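Local coordinates for PDZ domain protein (Parabacteroides distasonis, PDB 4L8N) that is of unknown function but combines PDZ domains with a DUF4136 domain and can bind a magnesium ion, at residues Ser21-Gly25 / Thr136-Phe142; Lys32-Tyr37 / Arg449-Glu455; Ile51-Val57 / Leu70-Arg76; Glu171-Leu177 / Pro283-Tyr289. One frame throughout, in Å; residues are numbered along the deposited sequence.

Interaction 3 is internal to the PDZ range of residues 4-84, interactions 1 and 2 join that range to later parts of the chain, and interaction 4 lies within the DUF4136 range. Interaction 3 touches none of the others, its nearest approach being about 6 Å between atoms, to interaction 1. Interactions 1 and 4 have centres about 17 Å apart and meet directly, F142 CD2 lying 3.8 Å from Y289 CE1. Interaction 4 also touches interaction 2, again with centres about 17 Å apart, through the selenomethionine methyl M287 CE, 3.4 Å from V454 O. Interactions 2 and 4 both border the second subunit. None of the four lies at the magnesium-binding residues E239 and D270.

Interaction 1 of 4, residues Ser21-Gly25 / Thr136-Phe142; sequences SKNWG and TSDGVDF
With CG beside its own backbone N (chi1 -49°), N23 carries its amide down between D138 and V140, while F142, turned the same way about CA-CB (chi1 -71°), lays its ring flat beneath the start of that side chain. N23 CB stands 3.5 Å from the centroid of the F142 ring, almost directly above it, in a CH-pi contact, and the amide stacks nearly parallel to the ring. Beyond the ring, ND2 spends both hydrogens on backbone carbonyls in the amide plane, V140 O at 2.8 Å and D138 O at 2.9 Å. The main chain adds a nearly straight bond, F142 N to N23 O at 3.0 Å. Asparagine suits the place because it is short, flat and able to donate twice; an alanine here would probably leave the carbonyls of D138 and V140 without this shared donor, and the loop 136-142 less firmly shaped. Ahead of N23, S21 OG accepts from N23 N in an ST turn. Farther along, the W24 ring approaches D141 OD1, which G143 N holds, and W24 NE1 donates to Y48 O. A water bonded to D141 OD2 also reaches K22 O weakly. Two of the three hydrogen bonds thus run from the N23 amide to main-chain carbonyls and the third joins main chain to main chain; no charge pair joins the segments, so this PDZ-DUF4136 fit probably depends on the loop backbone's path.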
# COMPACT_ATOMS: atom_id res chain seq x y z
N SER A 21 -12.72 13.09 -13.03
CA SER A 21 -12.11 13.81 -11.91
C SER A 21 -12.94 15.01 -11.54
O SER A 21 -13.32 15.78 -12.42
CB SER A 21 -10.69 14.25 -12.27
OG SER A 21 -10.24 15.28 -11.41
N LYS A 22 -13.20 15.20 -10.25
CA LYS A 22 -14.01 16.31 -9.73
C LYS A 22 -13.23 17.62 -9.68
O LYS A 22 -13.84 18.69 -9.62
CB LYS A 22 -14.54 16.00 -8.30
CG LYS A 22 -15.30 14.67 -8.14
CD LYS A 22 -16.72 14.66 -8.76
CE LYS A 22 -17.27 13.26 -8.93
NZ LYS A 22 -18.54 13.25 -9.72
N ASN A 23 -11.89 17.55 -9.72
CA ASN A 23 -11.03 18.72 -9.56
C ASN A 23 -10.34 19.17 -10.86
O ASN A 23 -9.63 20.17 -10.85
CB ASN A 23 -9.97 18.41 -8.50
CG ASN A 23 -10.56 17.84 -7.24
OD1 ASN A 23 -10.60 16.63 -7.04
ND2 ASN A 23 -11.11 18.69 -6.39
N TRP A 24 -10.56 18.46 -11.97
CA TRP A 24 -9.95 18.80 -13.25
C TRP A 24 -10.85 18.46 -14.42
O TRP A 24 -11.02 17.28 -14.72
CB TRP A 24 -8.60 18.10 -13.44
CG TRP A 24 -7.79 18.71 -14.55
CD1 TRP A 24 -7.44 18.12 -15.72
CD2 TRP A 24 -7.38 20.09 -14.65
NE1 TRP A 24 -6.78 19.03 -16.53
CE2 TRP A 24 -6.74 20.24 -15.90
CE3 TRP A 24 -7.46 21.19 -13.78
CZ2 TRP A 24 -6.14 21.44 -16.29
CZ3 TRP A 24 -6.87 22.38 -14.18
CH2 TRP A 24 -6.21 22.49 -15.41
N GLY A 25 -11.38 19.51 -15.06
CA GLY A 25 -12.24 19.43 -16.23
C GLY A 25 -13.29 18.34 -16.19
O GLY A 25 -13.36 17.52 -17.11
N THR A 136 -8.43 15.98 -2.13
CA THR A 136 -9.51 16.52 -1.29
C THR A 136 -10.87 15.99 -1.82
O THR A 136 -11.03 15.73 -3.02
CB THR A 136 -9.44 18.07 -1.23
OG1 THR A 136 -10.49 18.56 -0.39
CG2 THR A 136 -9.53 18.75 -2.63
N SER A 137 -11.82 15.81 -0.91
CA SER A 137 -13.14 15.32 -1.28
C SER A 137 -14.00 16.48 -1.76
O SER A 137 -15.05 16.26 -2.36
CB SER A 137 -13.78 14.56 -0.12
OG SER A 137 -13.79 15.34 1.07
N ASP A 138 -13.53 17.74 -1.54
CA ASP A 138 -14.18 18.97 -2.03
C ASP A 138 -13.94 19.05 -3.54
O ASP A 138 -12.82 18.80 -4.00
CB ASP A 138 -13.64 20.22 -1.31
CG ASP A 138 -13.77 20.17 0.21
OD1 ASP A 138 -14.71 19.51 0.71
OD2 ASP A 138 -12.94 20.80 0.89
N GLY A 139 -14.99 19.37 -4.28
CA GLY A 139 -14.96 19.44 -5.74
C GLY A 139 -14.40 20.72 -6.33
O GLY A 139 -14.88 21.18 -7.37
N VAL A 140 -13.35 21.28 -5.68
CA VAL A 140 -12.70 22.51 -6.10
C VAL A 140 -11.85 22.27 -7.35
O VAL A 140 -11.08 21.32 -7.42
CB VAL A 140 -11.88 23.15 -4.96
CG1 VAL A 140 -10.64 22.34 -4.58
CG2 VAL A 140 -11.52 24.59 -5.28
N ASP A 141 -11.97 23.17 -8.34
CA ASP A 141 -11.17 23.13 -9.55
C ASP A 141 -9.71 23.55 -9.22
O ASP A 141 -9.48 24.63 -8.68
CB ASP A 141 -11.75 24.00 -10.66
CG ASP A 141 -11.27 23.52 -12.02
OD1 ASP A 141 -10.16 23.91 -12.43
OD2 ASP A 141 -11.94 22.64 -12.61
N PHE A 142 -8.74 22.66 -9.54
CA PHE A 142 -7.31 22.88 -9.32
C PHE A 142 -6.78 24.08 -10.13
O PHE A 142 -5.75 24.64 -9.77
CB PHE A 142 -6.48 21.61 -9.61
CG PHE A 142 -6.63 20.48 -8.61
CD1 PHE A 142 -7.11 20.73 -7.31
CD2 PHE A 142 -6.26 19.19 -8.93
CE1 PHE A 142 -7.24 19.69 -6.39
CE2 PHE A 142 -6.38 18.15 -7.99
CZ PHE A 142 -6.87 18.42 -6.73
O HOH W 1 -13.88 20.46 -12.50

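Interaction 2 of 4, residues Lys32-Tyr37 / Arg449-Glu455; sequences KSIIPY and RSEVTVE
The guanidinium of R449 lies flat on the ring of Y37 in a stacked cation-pi pair, their planes 2° apart and centres 4.1 Å apart. Extended from CG to NE, R449 runs in the reverse sense to the tyrosine, with CD over the ring centre, 3.7 Å from the centroid, in a CH-pi contact, and the charged end continuing past Y37 CG toward Y37 CB. R449 also makes a cation-pi contact with Y309. Tyrosine offers a broad electron-rich face, arginine a greasy shaft and a flat cation to cover it. At the ring's edge lies E451 OE2, 4.0 Å from Y37 CD2. The same glutamate, its CG tucked between the backbone N and the carbonyl carbon (chi1 43°), crosses P36 at about a right angle, with E451 CB 3.8 Å from P36 CG; the rigid proline gives it a compact apolar surface. At the far end S33 CB rests on E455 CD at 3.8 Å, its hydroxyl being bonded to T15, and K32 NZ makes a long salt bridge of 3.9 Å to E455 OE2. The segments run antiparallel without a hydrogen bond between them, mostly side chain meeting side chain. Strand 29-34, at one edge of the PDZ sheet near helix 39-43, and the loop after it pack across a face of strand 438-456, which pairs with 298-309 and on its other face meets Y216 and F218 of the second subunit.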
# COMPACT_ATOMS: atom_id res chain seq x y z
N LYS A 32 -4.79 13.49 -22.95
CA LYS A 32 -3.89 12.53 -22.31
C LYS A 32 -2.50 12.49 -22.98
O LYS A 32 -1.49 12.26 -22.29
CB LYS A 32 -4.49 11.13 -22.38
CG LYS A 32 -5.67 10.88 -21.46
CD LYS A 32 -5.96 9.39 -21.34
CE LYS A 32 -6.46 8.74 -22.62
NZ LYS A 32 -6.36 7.27 -22.55
N SER A 33 -2.47 12.57 -24.31
CA SER A 33 -1.22 12.50 -25.06
C SER A 33 -1.35 13.21 -26.38
O SER A 33 -2.43 13.22 -26.96
CB SER A 33 -0.79 11.05 -25.28
OG SER A 33 -1.49 10.51 -26.38
N ILE A 34 -0.25 13.76 -26.85
CA ILE A 34 -0.14 14.47 -28.10
C ILE A 34 0.63 13.59 -29.06
O ILE A 34 1.64 12.99 -28.67
CB ILE A 34 0.52 15.85 -27.83
CG1 ILE A 34 -0.55 16.89 -27.46
CG2 ILE A 34 1.29 16.38 -29.03
CD1 ILE A 34 -0.88 16.89 -26.11
N ILE A 35 0.14 13.47 -30.29
CA ILE A 35 0.81 12.65 -31.28
C ILE A 35 2.00 13.44 -31.88
O ILE A 35 1.81 14.52 -32.40
CB ILE A 35 -0.22 12.14 -32.31
CG1 ILE A 35 -1.10 11.08 -31.63
CG2 ILE A 35 0.47 11.57 -33.56
CD1 ILE A 35 -2.47 11.13 -31.97
N PRO A 36 3.23 12.93 -31.78
CA PRO A 36 4.37 13.69 -32.31
C PRO A 36 4.26 13.91 -33.79
O PRO A 36 3.70 13.07 -34.50
CB PRO A 36 5.58 12.79 -32.00
CG PRO A 36 5.12 11.90 -30.87
CD PRO A 36 3.67 11.67 -31.14
N TYR A 37 4.77 15.05 -34.26
CA TYR A 37 4.82 15.43 -35.66
C TYR A 37 3.41 15.75 -36.22
O TYR A 37 3.27 15.95 -37.43
CB TYR A 37 5.55 14.33 -36.49
CG TYR A 37 7.03 14.25 -36.18
CD1 TYR A 37 7.90 15.26 -36.58
CD2 TYR A 37 7.55 13.17 -35.47
CE1 TYR A 37 9.26 15.20 -36.29
CE2 TYR A 37 8.92 13.09 -35.18
CZ TYR A 37 9.77 14.11 -35.59
OH TYR A 37 11.12 14.11 -35.30
N ARG A 449 13.43 10.91 -37.48
CA ARG A 449 12.27 11.18 -36.66
C ARG A 449 12.47 10.38 -35.44
O ARG A 449 12.65 9.17 -35.52
CB ARG A 449 10.94 10.87 -37.36
CG ARG A 449 10.54 11.94 -38.31
CD ARG A 449 9.07 11.85 -38.63
NE ARG A 449 8.65 13.04 -39.38
CZ ARG A 449 7.39 13.30 -39.72
NH1 ARG A 449 6.41 12.48 -39.38
NH2 ARG A 449 7.10 14.40 -40.41
N SER A 450 12.56 11.06 -34.31
CA SER A 450 12.73 10.48 -32.99
C SER A 450 11.59 10.94 -32.12
O SER A 450 11.14 12.10 -32.24
CB SER A 450 14.06 10.87 -32.39
OG SER A 450 14.73 9.71 -31.94
N GLU A 451 11.04 10.02 -31.33
CA GLU A 451 9.90 10.29 -30.46
C GLU A 451 9.83 9.31 -29.29
O GLU A 451 10.15 8.13 -29.44
CB GLU A 451 8.55 10.28 -31.25
CG GLU A 451 8.37 9.16 -32.27
CD GLU A 451 7.01 9.05 -32.95
OE1 GLU A 451 6.10 8.43 -32.36
OE2 GLU A 451 6.89 9.48 -34.13
N VAL A 452 9.47 9.84 -28.13
CA VAL A 452 9.18 9.12 -26.88
C VAL A 452 7.86 9.66 -26.34
O VAL A 452 7.73 10.87 -26.17
CB VAL A 452 10.28 9.18 -25.79
CG1 VAL A 452 9.91 8.28 -24.62
CG2 VAL A 452 11.64 8.80 -26.33
N THR A 453 6.90 8.78 -26.08
CA THR A 453 5.63 9.09 -25.46
C THR A 453 5.59 8.37 -24.12
O THR A 453 5.77 7.15 -24.07
CB THR A 453 4.47 8.72 -26.38
OG1 THR A 453 4.49 9.61 -27.49
CG2 THR A 453 3.11 8.77 -25.69
N VAL A 454 5.45 9.13 -23.03
CA VAL A 454 5.32 8.57 -21.67
C VAL A 454 3.91 8.95 -21.26
O VAL A 454 3.61 10.14 -21.12
CB VAL A 454 6.40 9.01 -20.67
CG1 VAL A 454 6.21 8.30 -19.32
CG2 VAL A 454 7.79 8.72 -21.23
N GLU A 455 3.02 7.96 -21.24
CA GLU A 455 1.60 8.18 -20.98
C GLU A 455 1.08 7.37 -19.78
O GLU A 455 1.52 6.25 -19.56
CB GLU A 455 0.85 7.74 -22.24
CG GLU A 455 -0.54 8.33 -22.40
CD GLU A 455 -1.36 7.75 -23.54
OE1 GLU A 455 -0.77 7.22 -24.51
OE2 GLU A 455 -2.61 7.84 -23.46

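Interaction 3 of 4, residues Ile51-Val57 / Leu70-Arg76; sequences IEEINGV and LLNPAGR
The amide of N55 and the guanidinium of R76 are turned 66° against each other, so neither lies flat on the other. The side-chain oxygen of N55, OD1, comes to the guanidinium obliquely, 2.9 Å from R76 NE at an angle too poor for a hydrogen bond. That oxygen accepts instead from L80 N, and R76 NE makes a weak hydrogen bond to D78 O; N55 ND2 lies 3.6 Å from R76 CD and comes near the ring of P73. N55 and G56 form the centre of a type I' turn from I54 to V57, and such positive backbone angles suit asparagine and glycine. A valine in place of N55 would probably leave L80 N without its acceptor and strain the turn. As in many PDZ domains, an Asn-Gly turn closes a short hairpin ahead of a helix, here 67-71. The helix end packs on the hairpin through branched aliphatic chains. I54 CD1 meets L71 CG at 3.8 Å, the two side chains crossing at about a right angle. I51 and L71 reach each other tip to tip, and V57 CG1 touches L70 CD2 at 3.9 Å. I51 also rests on F14 and L71 on Y16, both of strand 8-18.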
# COMPACT_ATOMS: atom_id res chain seq x y z
N ILE A 51 -10.67 20.68 -22.98
CA ILE A 51 -11.45 21.22 -24.09
C ILE A 51 -12.76 21.79 -23.49
O ILE A 51 -13.61 21.03 -23.00
CB ILE A 51 -11.72 20.20 -25.22
CG1 ILE A 51 -10.39 19.64 -25.81
CG2 ILE A 51 -12.63 20.83 -26.31
CD1 ILE A 51 -10.57 18.58 -26.83
N GLU A 52 -12.86 23.12 -23.46
CA GLU A 52 -14.02 23.81 -22.90
C GLU A 52 -15.12 23.95 -23.95
O GLU A 52 -16.30 23.74 -23.63
CB GLU A 52 -13.63 25.18 -22.34
CG GLU A 52 -12.69 25.12 -21.14
CD GLU A 52 -13.30 24.76 -19.80
OE1 GLU A 52 -14.55 24.72 -19.69
OE2 GLU A 52 -12.53 24.56 -18.84
N GLU A 53 -14.75 24.37 -25.17
CA GLU A 53 -15.67 24.57 -26.29
C GLU A 53 -15.07 24.01 -27.56
O GLU A 53 -13.85 24.01 -27.73
CB GLU A 53 -16.05 26.05 -26.50
CG GLU A 53 -16.39 26.88 -25.27
CD GLU A 53 -16.63 28.37 -25.49
OE1 GLU A 53 -16.42 28.86 -26.63
OE2 GLU A 53 -17.04 29.05 -24.52
N ILE A 54 -15.94 23.55 -28.46
CA ILE A 54 -15.58 23.06 -29.79
C ILE A 54 -16.30 23.97 -30.79
O ILE A 54 -17.52 24.13 -30.71
CB ILE A 54 -15.90 21.55 -30.00
CG1 ILE A 54 -15.27 20.68 -28.89
CG2 ILE A 54 -15.48 21.09 -31.42
CD1 ILE A 54 -15.82 19.23 -28.76
N ASN A 55 -15.55 24.62 -31.68
CA ASN A 55 -16.04 25.53 -32.73
C ASN A 55 -17.06 26.57 -32.19
O ASN A 55 -17.98 26.97 -32.91
CB ASN A 55 -16.64 24.73 -33.91
CG ASN A 55 -15.65 23.93 -34.71
OD1 ASN A 55 -14.56 24.42 -35.06
ND2 ASN A 55 -16.02 22.71 -35.06
N GLY A 56 -16.85 27.00 -30.95
CA GLY A 56 -17.69 27.98 -30.27
C GLY A 56 -18.75 27.41 -29.36
O GLY A 56 -19.30 28.16 -28.54
N VAL A 57 -19.08 26.10 -29.49
CA VAL A 57 -20.11 25.49 -28.63
C VAL A 57 -19.47 24.84 -27.37
O VAL A 57 -18.63 23.95 -27.50
CB VAL A 57 -21.10 24.51 -29.36
CG1 VAL A 57 -20.39 23.55 -30.31
CG2 VAL A 57 -21.99 23.75 -28.38
N LEU A 70 -18.11 15.88 -33.30
CA LEU A 70 -17.95 17.33 -33.26
C LEU A 70 -16.48 17.73 -33.35
O LEU A 70 -16.17 18.81 -33.86
CB LEU A 70 -18.57 17.88 -31.97
CG LEU A 70 -19.43 19.13 -32.14
CD1 LEU A 70 -20.74 18.80 -32.84
CD2 LEU A 70 -19.72 19.76 -30.80
N LEU A 71 -15.59 16.84 -32.88
CA LEU A 71 -14.14 17.03 -32.92
C LEU A 71 -13.57 16.68 -34.28
O LEU A 71 -12.52 17.21 -34.65
CB LEU A 71 -13.44 16.22 -31.82
CG LEU A 71 -13.33 16.89 -30.47
CD1 LEU A 71 -12.85 15.92 -29.43
CD2 LEU A 71 -12.44 18.14 -30.53
N ASN A 72 -14.26 15.80 -35.04
CA ASN A 72 -13.86 15.42 -36.40
C ASN A 72 -15.02 15.73 -37.38
O ASN A 72 -15.70 14.79 -37.83
CB ASN A 72 -13.43 13.96 -36.47
CG ASN A 72 -12.67 13.63 -37.74
OD1 ASN A 72 -11.45 13.79 -37.82
ND2 ASN A 72 -13.39 13.18 -38.75
N PRO A 73 -15.30 17.03 -37.70
CA PRO A 73 -16.43 17.33 -38.60
C PRO A 73 -16.19 16.86 -40.03
O PRO A 73 -15.03 16.64 -40.43
CB PRO A 73 -16.56 18.86 -38.53
CG PRO A 73 -15.74 19.29 -37.36
CD PRO A 73 -14.64 18.27 -37.26
N ALA A 74 -17.28 16.67 -40.79
CA ALA A 74 -17.19 16.23 -42.18
C ALA A 74 -16.75 17.39 -43.10
O ALA A 74 -15.64 17.34 -43.65
CB ALA A 74 -18.52 15.65 -42.64
N GLY A 75 -17.59 18.42 -43.19
CA GLY A 75 -17.38 19.61 -44.01
C GLY A 75 -16.18 20.46 -43.62
O GLY A 75 -15.41 20.89 -44.50
N ARG A 76 -16.02 20.72 -42.31
CA ARG A 76 -14.93 21.51 -41.73
C ARG A 76 -13.63 20.71 -41.80
O ARG A 76 -13.66 19.48 -41.84
CB ARG A 76 -15.27 21.90 -40.28
CG ARG A 76 -14.53 23.13 -39.77
CD ARG A 76 -15.05 23.65 -38.45
NE ARG A 76 -14.16 24.69 -37.91
CZ ARG A 76 -14.27 25.99 -38.16
NH1 ARG A 76 -15.27 26.45 -38.91
NH2 ARG A 76 -13.40 26.85 -37.64

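Interaction 4 of 4, residues Glu171-Leu177 / Pro283-Tyr289; sequences ELTKKGL and PLMCMQY
K175 leaves the last turn of helix 158-175 and runs nearly straight from CB through CG and CD toward P283-Y289, where CD passes 3.5 Å from Y289 O. CE comes 3.1 Å from C286 O, and the final bend (chi4 -62°) sets NZ between two carbonyls. NZ donates to Y289 O at 2.7 Å, nearly along the C=O axis, and to C286 O at 2.9 Å from above the carbonyl plane; Y289 N reaches that second oxygen from the opposite face. Lysine suits the place because its long chain reaches across and its ammonium can donate to both carbonyls. One turn earlier E171 bends at chi2 and lays its carboxylate over P283, with CD 3.7 Å from P283 CA. Its OE1 shares a water with P283 O, and OE2 makes a salt bridge to K174. C286, a small residue, packs its CB against E171 CB and K175 CE. L177 CD1 touches the ring of Y289 at 4.1 Å, and L172 CD2 lies beside it. G176, whose positive phi calls for glycine, and the bonds L177 N to L172 O and G176 N to T173 O make a Schellman motif, the classic glycine-centred end of a helix.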
# COMPACT_ATOMS: atom_id res chain seq x y z
N GLU A 171 8.87 20.59 -12.60
CA GLU A 171 7.64 19.92 -13.02
C GLU A 171 6.44 20.86 -13.06
O GLU A 171 5.70 20.83 -14.04
CB GLU A 171 7.30 18.73 -12.11
CG GLU A 171 8.10 17.48 -12.40
CD GLU A 171 8.40 17.17 -13.86
OE1 GLU A 171 7.45 16.88 -14.62
OE2 GLU A 171 9.59 17.21 -14.23
N LEU A 172 6.28 21.69 -12.01
CA LEU A 172 5.15 22.60 -11.84
C LEU A 172 5.28 23.84 -12.71
O LEU A 172 4.25 24.34 -13.21
CB LEU A 172 5.00 23.00 -10.35
CG LEU A 172 4.70 21.88 -9.34
CD1 LEU A 172 4.38 22.47 -7.96
CD2 LEU A 172 3.56 21.00 -9.79
N THR A 173 6.52 24.35 -12.92
CA THR A 173 6.68 25.50 -13.83
C THR A 173 6.41 25.04 -15.28
O THR A 173 5.87 25.82 -16.04
CB THR A 173 8.01 26.24 -13.66
OG1 THR A 173 9.10 25.34 -13.80
CG2 THR A 173 8.09 26.99 -12.34
N LYS A 174 6.70 23.75 -15.63
CA LYS A 174 6.40 23.20 -16.96
C LYS A 174 4.89 23.09 -17.20
O LYS A 174 4.43 23.21 -18.33
CB LYS A 174 7.06 21.84 -17.19
CG LYS A 174 8.57 21.88 -17.41
CD LYS A 174 9.13 20.51 -17.79
CE LYS A 174 9.48 19.62 -16.62
NZ LYS A 174 9.48 18.18 -17.00
N LYS A 175 4.12 22.91 -16.12
CA LYS A 175 2.67 22.78 -16.14
C LYS A 175 1.97 24.14 -16.35
O LYS A 175 0.81 24.19 -16.79
CB LYS A 175 2.20 22.10 -14.84
CG LYS A 175 2.48 20.61 -14.85
CD LYS A 175 2.35 19.90 -13.50
CE LYS A 175 2.73 18.44 -13.63
NZ LYS A 175 1.83 17.70 -14.56
N GLY A 176 2.69 25.23 -16.07
CA GLY A 176 2.21 26.60 -16.19
C GLY A 176 2.00 27.31 -14.86
O GLY A 176 1.44 28.41 -14.82
N LEU A 177 2.41 26.68 -13.75
CA LEU A 177 2.33 27.27 -12.42
C LEU A 177 3.56 28.17 -12.23
O LEU A 177 4.57 28.03 -12.93
CB LEU A 177 2.21 26.22 -11.30
CG LEU A 177 0.97 25.29 -11.32
CD1 LEU A 177 0.94 24.39 -10.09
CD2 LEU A 177 -0.35 26.08 -11.37
N PRO A 283 8.92 13.45 -11.62
CA PRO A 283 8.20 13.64 -12.91
C PRO A 283 7.09 12.61 -13.16
O PRO A 283 6.08 12.95 -13.77
CB PRO A 283 9.32 13.53 -13.96
CG PRO A 283 10.60 13.68 -13.23
CD PRO A 283 10.35 13.17 -11.85
N LEU A 284 7.25 11.37 -12.70
CA LEU A 284 6.21 10.34 -12.86
C LEU A 284 5.02 10.61 -11.91
O LEU A 284 3.86 10.55 -12.34
CB LEU A 284 6.76 8.92 -12.62
CG LEU A 284 7.87 8.42 -13.54
CD1 LEU A 284 8.49 7.16 -12.96
CD2 LEU A 284 7.36 8.17 -14.98
N MSE A 285 5.31 10.94 -10.64
CA MSE A 285 4.33 11.30 -9.60
C MSE A 285 3.49 12.52 -9.96
O MSE A 285 2.28 12.52 -9.74
CB MSE A 285 5.05 11.58 -8.28
CG MSE A 285 5.55 10.33 -7.60
SE MSE A 285 6.74 10.68 -6.13
CE MSE A 285 5.48 11.43 -4.99
N CYS A 286 4.12 13.57 -10.53
CA CYS A 286 3.42 14.81 -10.88
C CYS A 286 2.63 14.73 -12.18
O CYS A 286 1.87 15.67 -12.47
CB CYS A 286 4.39 15.98 -10.90
SG CYS A 286 5.05 16.38 -9.26
N MSE A 287 2.72 13.61 -12.93
CA MSE A 287 1.90 13.45 -14.14
C MSE A 287 0.41 13.39 -13.77
O MSE A 287 -0.46 13.62 -14.62
CB MSE A 287 2.32 12.22 -14.94
CG MSE A 287 3.40 12.54 -15.96
SE MSE A 287 4.05 11.01 -16.97
CE MSE A 287 2.55 10.75 -17.97
N GLN A 288 0.11 13.10 -12.47
CA GLN A 288 -1.26 13.07 -12.01
C GLN A 288 -1.68 14.39 -11.37
O GLN A 288 -2.78 14.46 -10.84
CB GLN A 288 -1.54 11.88 -11.09
CG GLN A 288 -1.62 10.59 -11.90
CD GLN A 288 -2.48 9.58 -11.24
OE1 GLN A 288 -3.57 9.25 -11.73
NE2 GLN A 288 -2.01 9.08 -10.11
N TYR A 289 -0.85 15.46 -11.48
CA TYR A 289 -1.26 16.80 -11.06
C TYR A 289 -1.41 17.68 -12.31
O TYR A 289 -0.43 17.84 -13.04
CB TYR A 289 -0.31 17.45 -10.02
CG TYR A 289 -0.96 18.69 -9.44
CD1 TYR A 289 -1.96 18.58 -8.47
CD2 TYR A 289 -0.72 19.96 -9.99
CE1 TYR A 289 -2.64 19.71 -8.01
CE2 TYR A 289 -1.41 21.09 -9.54
CZ TYR A 289 -2.37 20.96 -8.54
OH TYR A 289 -3.05 22.06 -8.07
O HOH W 2 5.06 15.55 -14.47